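Local coordinates for protein fructose-bisphosphate aldolase (Thermus caldophilus, PDB 2FJK) that belongs to the class II fructose-bisphosphate aldolases, enzymes of the TIM-barrel clan, and holds 1,3-dihydroxyacetonephosphate in its ligand pocket, at residues Ala150-Asn154 with Val172-Thr176; His191-Ala195 with Lys241-Ile247. Residues are numbered along the deposited sequence.

Interaction 1 of 2, residues Ala150-Asn154 with Val172-Thr176; sequences ALLTN and VAIGT
In this TIM barrel of the class II aldolase family, the chain leaving the C-terminal end of the short strand 171-172 is tied to the turn between helices 146-150 and 155-164. Neither segment is regular. L151 breaks from the helix into an extended conformation, L152 takes a phi of 70° (psi 140°), unusual for a residue with a side chain, T153 returns to -58°/135°, and N154 stands at the N-cap position of the next helix. The backbones come closest, CA to CA, at L152 and A173 (4.6 Å).

Two hydrogen bonds meet at A173. T153 N donates to A173 O (3.1 Å), and A173 N donates almost straight (174°) to T153 OG1 (2.8 Å). Threonine suits this place because, with its CB directed toward the partner and chi1 in m, its hydroxyl accepts from A173 and also pairs with L133 O, so one side chain bridges two neighbouring strand ends.

The apolar part rests on L152 in the m,t rotamer. Its CB leaves sideways, but CD2 swings over the other backbone to reach A173 CB at 4.2 Å. The small alanine leaves room for both leucine and threonine; I174 points away, its side chain touching L194 and L207. At phi 123°, psi -6°, G175 has a conformation in which a CB would collide with the preceding carbonyl oxygen, so glycine is called for. Along this turn, which leads toward the pocket residues H178 and G179, L152 CD2 lies 3.6 Å from G175 N.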
loop_
_atom_site.group_PDB
_atom_site.type_symbol
_atom_site.label_atom_id
_atom_site.label_comp_id
_atom_site.label_asym_id
_atom_site.label_seq_id
_atom_site.Cartn_x
_atom_site.Cartn_y
_atom_site.Cartn_z
ATOM N N ALA A 150 -46.694 -7.974 -6.332
ATOM C CA ALA A 150 -46.582 -6.574 -5.934
ATOM C C ALA A 150 -45.212 -6.332 -5.323
ATOM O O ALA A 150 -44.369 -5.654 -5.907
ATOM C CB ALA A 150 -47.674 -6.220 -4.932
ATOM N N LEU A 151 -44.999 -6.901 -4.144
ATOM C CA LEU A 151 -43.738 -6.764 -3.433
ATOM C C LEU A 151 -43.150 -8.156 -3.247
ATOM O O LEU A 151 -43.809 -9.153 -3.533
ATOM C CB LEU A 151 -43.979 -6.131 -2.062
ATOM C CG LEU A 151 -42.757 -5.956 -1.159
ATOM C CD1 LEU A 151 -41.892 -4.832 -1.709
ATOM C CD2 LEU A 151 -43.195 -5.649 0.267
ATOM N N LEU A 152 -41.913 -8.214 -2.769
ATOM C CA LEU A 152 -41.233 -9.478 -2.513
ATOM C C LEU A 152 -40.847 -10.251 -3.765
ATOM O O LEU A 152 -41.602 -10.327 -4.733
ATOM C CB LEU A 152 -42.089 -10.361 -1.603
ATOM C CG LEU A 152 -42.604 -9.690 -0.323
ATOM C CD1 LEU A 152 -43.325 -10.727 0.524
ATOM C CD2 LEU A 152 -41.453 -9.074 0.459
ATOM N N THR A 153 -39.656 -10.837 -3.716
ATOM C CA THR A 153 -39.095 -11.609 -4.815
ATOM C C THR A 153 -39.951 -12.782 -5.268
ATOM O O THR A 153 -40.459 -13.551 -4.451
ATOM C CB THR A 153 -37.714 -12.172 -4.436
ATOM O OG1 THR A 153 -36.887 -11.113 -3.941
ATOM C CG2 THR A 153 -37.047 -12.810 -5.650
ATOM N N ASN A 154 -40.097 -12.911 -6.581
ATOM C CA ASN A 154 -40.852 -14.001 -7.183
ATOM C C ASN A 154 -39.796 -14.986 -7.695
ATOM O O ASN A 154 -38.982 -14.640 -8.555
ATOM C CB ASN A 154 -41.692 -13.473 -8.346
ATOM C CG ASN A 154 -42.345 -14.586 -9.154
ATOM O OD1 ASN A 154 -43.249 -15.275 -8.679
ATOM N ND2 ASN A 154 -41.883 -14.764 -10.383
ATOM N N VAL A 172 -32.564 -11.172 -1.743
ATOM C CA VAL A 172 -33.996 -11.403 -1.897
ATOM C C VAL A 172 -34.877 -10.610 -0.944
ATOM O O VAL A 172 -34.462 -10.239 0.154
ATOM C CB VAL A 172 -34.331 -12.904 -1.745
ATOM C CG1 VAL A 172 -33.509 -13.713 -2.743
ATOM C CG2 VAL A 172 -34.057 -13.366 -0.318
ATOM N N ALA A 173 -36.105 -10.357 -1.384
ATOM C CA ALA A 173 -37.091 -9.614 -0.595
ATOM C C ALA A 173 -38.113 -10.588 -0.015
ATOM O O ALA A 173 -38.974 -11.097 -0.737
ATOM C CB ALA A 173 -37.796 -8.585 -1.477
ATOM N N ILE A 174 -38.031 -10.843 1.283
ATOM C CA ILE A 174 -38.956 -11.781 1.903
ATOM C C ILE A 174 -39.548 -11.308 3.215
ATOM O O ILE A 174 -39.958 -12.127 4.042
ATOM C CB ILE A 174 -38.276 -13.127 2.151
ATOM C CG1 ILE A 174 -37.069 -12.940 3.083
ATOM C CG2 ILE A 174 -37.860 -13.732 0.825
ATOM C CD1 ILE A 174 -36.333 -14.229 3.402
ATOM N N GLY A 175 -39.585 -9.995 3.412
ATOM C CA GLY A 175 -40.152 -9.468 4.633
ATOM C C GLY A 175 -39.264 -8.588 5.486
ATOM O O GLY A 175 -39.747 -8.040 6.475
ATOM N N THR A 176 -37.981 -8.458 5.132
ATOM C CA THR A 176 -37.055 -7.610 5.897
ATOM C C THR A 176 -37.010 -6.191 5.330
ATOM O O THR A 176 -37.446 -5.950 4.199
ATOM C CB THR A 176 -35.608 -8.154 5.865
ATOM O OG1 THR A 176 -35.110 -8.082 4.527
ATOM C CG2 THR A 176 -35.557 -9.597 6.333
#

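Interaction 2 of 2, residues His191-Ala195 with Lys241-Ile247; sequences HPRLA and KAISLGI
The start of helix 191-200 packs against the last turn of helix 236-244, pairing H191 with A242 (CA atoms 6.6 Å apart) and A195 with L245 (5.9 Å). No hydrogen bond crosses; the fit is one of shape.

The chief bump is L194, with chi1 t and chi2 p. Its CD2 sinks into a hollow floored by A242, whose short side chain allows the approach (3.5 Å from L194 CD2 to A242 CB), and walled by I247 CG1, 3.5 Å from L194 CD2, and by L245 CB, 4.1 Å from the same atom. L245, in m,t, is the bump of the second segment: its CD1 lies 3.6 Å from H191 O, and both its methyls, CD1 and CD2, come to about 4.4 Å from A195 CB.

At the other end the buried H191 (chi1 m) presents a ring face to the exposed K241, which, stretched out in all-t form, lays CD over it, 3.6 Å from the ring centroid and 11° off its normal, a CH-pi contact that lets the long methylene chain cover an aromatic surface. The ring is also held through NE2 by D238, whereas ND1 is buried without a partner.

G246, at phi 131°, ends the helix with bonds from G246 N to I243 O (3.2 Å) and from I247 N to A242 O (3.1 Å), a Schellman motif that turns the chain into strand 247-252. Two helices that each lead into adjacent parallel strands, 205-207 and 247-252, and pack side by side are typical of the outer helical layer of a TIM barrel.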
loop_
_atom_site.group_PDB
_atom_site.type_symbol
_atom_site.label_atom_id
_atom_site.label_comp_id
_atom_site.label_asym_id
_atom_site.label_seq_id
_atom_site.Cartn_x
_atom_site.Cartn_y
_atom_site.Cartn_z
ATOM N N HIS A 191 -40.846 -17.398 4.689
ATOM C CA HIS A 191 -39.925 -18.524 4.576
ATOM C C HIS A 191 -40.213 -19.449 3.398
ATOM O O HIS A 191 -39.286 -19.913 2.732
ATOM C CB HIS A 191 -39.906 -19.315 5.882
ATOM C CG HIS A 191 -39.223 -18.598 7.007
ATOM N ND1 HIS A 191 -37.905 -18.198 6.940
ATOM C CD2 HIS A 191 -39.669 -18.222 8.229
ATOM C CE1 HIS A 191 -37.566 -17.609 8.074
ATOM N NE2 HIS A 191 -38.618 -17.611 8.875
ATOM N N PRO A 192 -41.498 -19.730 3.120
ATOM C CA PRO A 192 -41.818 -20.611 1.993
ATOM C C PRO A 192 -41.314 -19.988 0.704
ATOM O O PRO A 192 -40.786 -20.674 -0.168
ATOM C CB PRO A 192 -43.343 -20.687 2.036
ATOM C CG PRO A 192 -43.635 -20.529 3.491
ATOM C CD PRO A 192 -42.715 -19.400 3.878
ATOM N N ARG A 193 -41.492 -18.675 0.597
ATOM C CA ARG A 193 -41.056 -17.926 -0.570
ATOM C C ARG A 193 -39.542 -18.070 -0.729
ATOM O O ARG A 193 -39.038 -18.289 -1.828
ATOM C CB ARG A 193 -41.415 -16.453 -0.400
ATOM C CG ARG A 193 -41.245 -15.635 -1.646
ATOM C CD ARG A 193 -41.619 -14.188 -1.417
ATOM N NE ARG A 193 -42.081 -13.601 -2.667
ATOM C CZ ARG A 193 -43.318 -13.719 -3.133
ATOM N NH1 ARG A 193 -44.228 -14.390 -2.441
ATOM N NH2 ARG A 193 -43.632 -13.197 -4.309
ATOM N N LEU A 194 -38.819 -17.938 0.379
ATOM C CA LEU A 194 -37.367 -18.067 0.350
ATOM C C LEU A 194 -37.021 -19.475 -0.142
ATOM O O LEU A 194 -36.138 -19.661 -0.984
ATOM C CB LEU A 194 -36.796 -17.837 1.753
ATOM C CG LEU A 194 -35.278 -17.954 1.947
ATOM C CD1 LEU A 194 -34.536 -17.058 0.948
ATOM C CD2 LEU A 194 -34.934 -17.563 3.372
ATOM N N ALA A 195 -37.745 -20.463 0.376
ATOM C CA ALA A 195 -37.522 -21.853 -0.000
ATOM C C ALA A 195 -37.686 -22.082 -1.502
ATOM O O ALA A 195 -36.876 -22.775 -2.112
ATOM C CB ALA A 195 -38.473 -22.768 0.788
ATOM N N LYS A 241 -33.645 -20.101 10.294
ATOM C CA LYS A 241 -34.367 -20.847 9.270
ATOM C C LYS A 241 -33.972 -20.319 7.899
ATOM O O LYS A 241 -33.643 -21.091 6.996
ATOM C CB LYS A 241 -35.872 -20.690 9.478
ATOM C CG LYS A 241 -36.739 -21.587 8.606
ATOM C CD LYS A 241 -38.197 -21.434 9.014
ATOM C CE LYS A 241 -39.110 -22.392 8.262
ATOM N NZ LYS A 241 -40.515 -22.300 8.754
ATOM N N ALA A 242 -33.996 -18.999 7.749
ATOM C CA ALA A 242 -33.637 -18.381 6.478
ATOM C C ALA A 242 -32.255 -18.855 6.045
ATOM O O ALA A 242 -32.027 -19.143 4.867
ATOM C CB ALA A 242 -33.663 -16.858 6.600
ATOM N N ILE A 243 -31.335 -18.941 7.002
ATOM C CA ILE A 243 -29.982 -19.399 6.699
ATOM C C ILE A 243 -29.999 -20.875 6.322
ATOM O O ILE A 243 -29.302 -21.296 5.401
ATOM C CB ILE A 243 -29.032 -19.206 7.894
ATOM C CG1 ILE A 243 -28.828 -17.711 8.157
ATOM C CG2 ILE A 243 -27.694 -19.878 7.604
ATOM C CD1 ILE A 243 -28.037 -17.412 9.413
ATOM N N SER A 244 -30.799 -21.656 7.039
ATOM C CA SER A 244 -30.908 -23.084 6.759
ATOM C C SER A 244 -31.588 -23.261 5.414
ATOM O O SER A 244 -31.520 -24.333 4.813
ATOM C CB SER A 244 -31.757 -23.788 7.818
ATOM O OG SER A 244 -33.137 -23.532 7.594
ATOM N N LEU A 245 -32.248 -22.210 4.941
ATOM C CA LEU A 245 -32.950 -22.289 3.671
ATOM C C LEU A 245 -32.197 -21.786 2.452
ATOM O O LEU A 245 -32.719 -21.865 1.348
ATOM C CB LEU A 245 -34.289 -21.562 3.764
ATOM C CG LEU A 245 -35.358 -22.273 4.592
ATOM C CD1 LEU A 245 -36.630 -21.441 4.606
ATOM C CD2 LEU A 245 -35.628 -23.650 3.994
ATOM N N GLY A 246 -30.985 -21.262 2.633
ATOM C CA GLY A 246 -30.233 -20.780 1.480
ATOM C C GLY A 246 -29.634 -19.384 1.586
ATOM O O GLY A 246 -28.918 -18.946 0.687
ATOM N N ILE A 247 -29.946 -18.678 2.668
ATOM C CA ILE A 247 -29.417 -17.338 2.897
ATOM C C ILE A 247 -27.971 -17.535 3.339
ATOM O O ILE A 247 -27.718 -18.088 4.406
ATOM C CB ILE A 247 -30.212 -16.606 4.019
ATOM C CG1 ILE A 247 -31.630 -16.277 3.535
ATOM C CG2 ILE A 247 -29.485 -15.336 4.441
ATOM C CD1 ILE A 247 -31.686 -15.266 2.412
#

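Both contacts lie on the same side of the chain's centre, about 12 Å apart between centres, and they touch. Interaction 1 is wholly buried and relies on directed polar bonds, as suits two loops whose backbone NH and C=O groups need partners. Interaction 2 joins a helix start to a helix end and the turn beyond it by apolar interlocking, and grades from a buried interior to the exposed K241. Helix 191-200 is common ground: L194, the bump of interaction 2, also reaches V172 and I174 of interaction 1 (L194 CD2 to I174 CD1, 3.6 Å), while R193, on another side of that helix, packs against L152 and makes a weak hydrogen bond from its NE to T153 O.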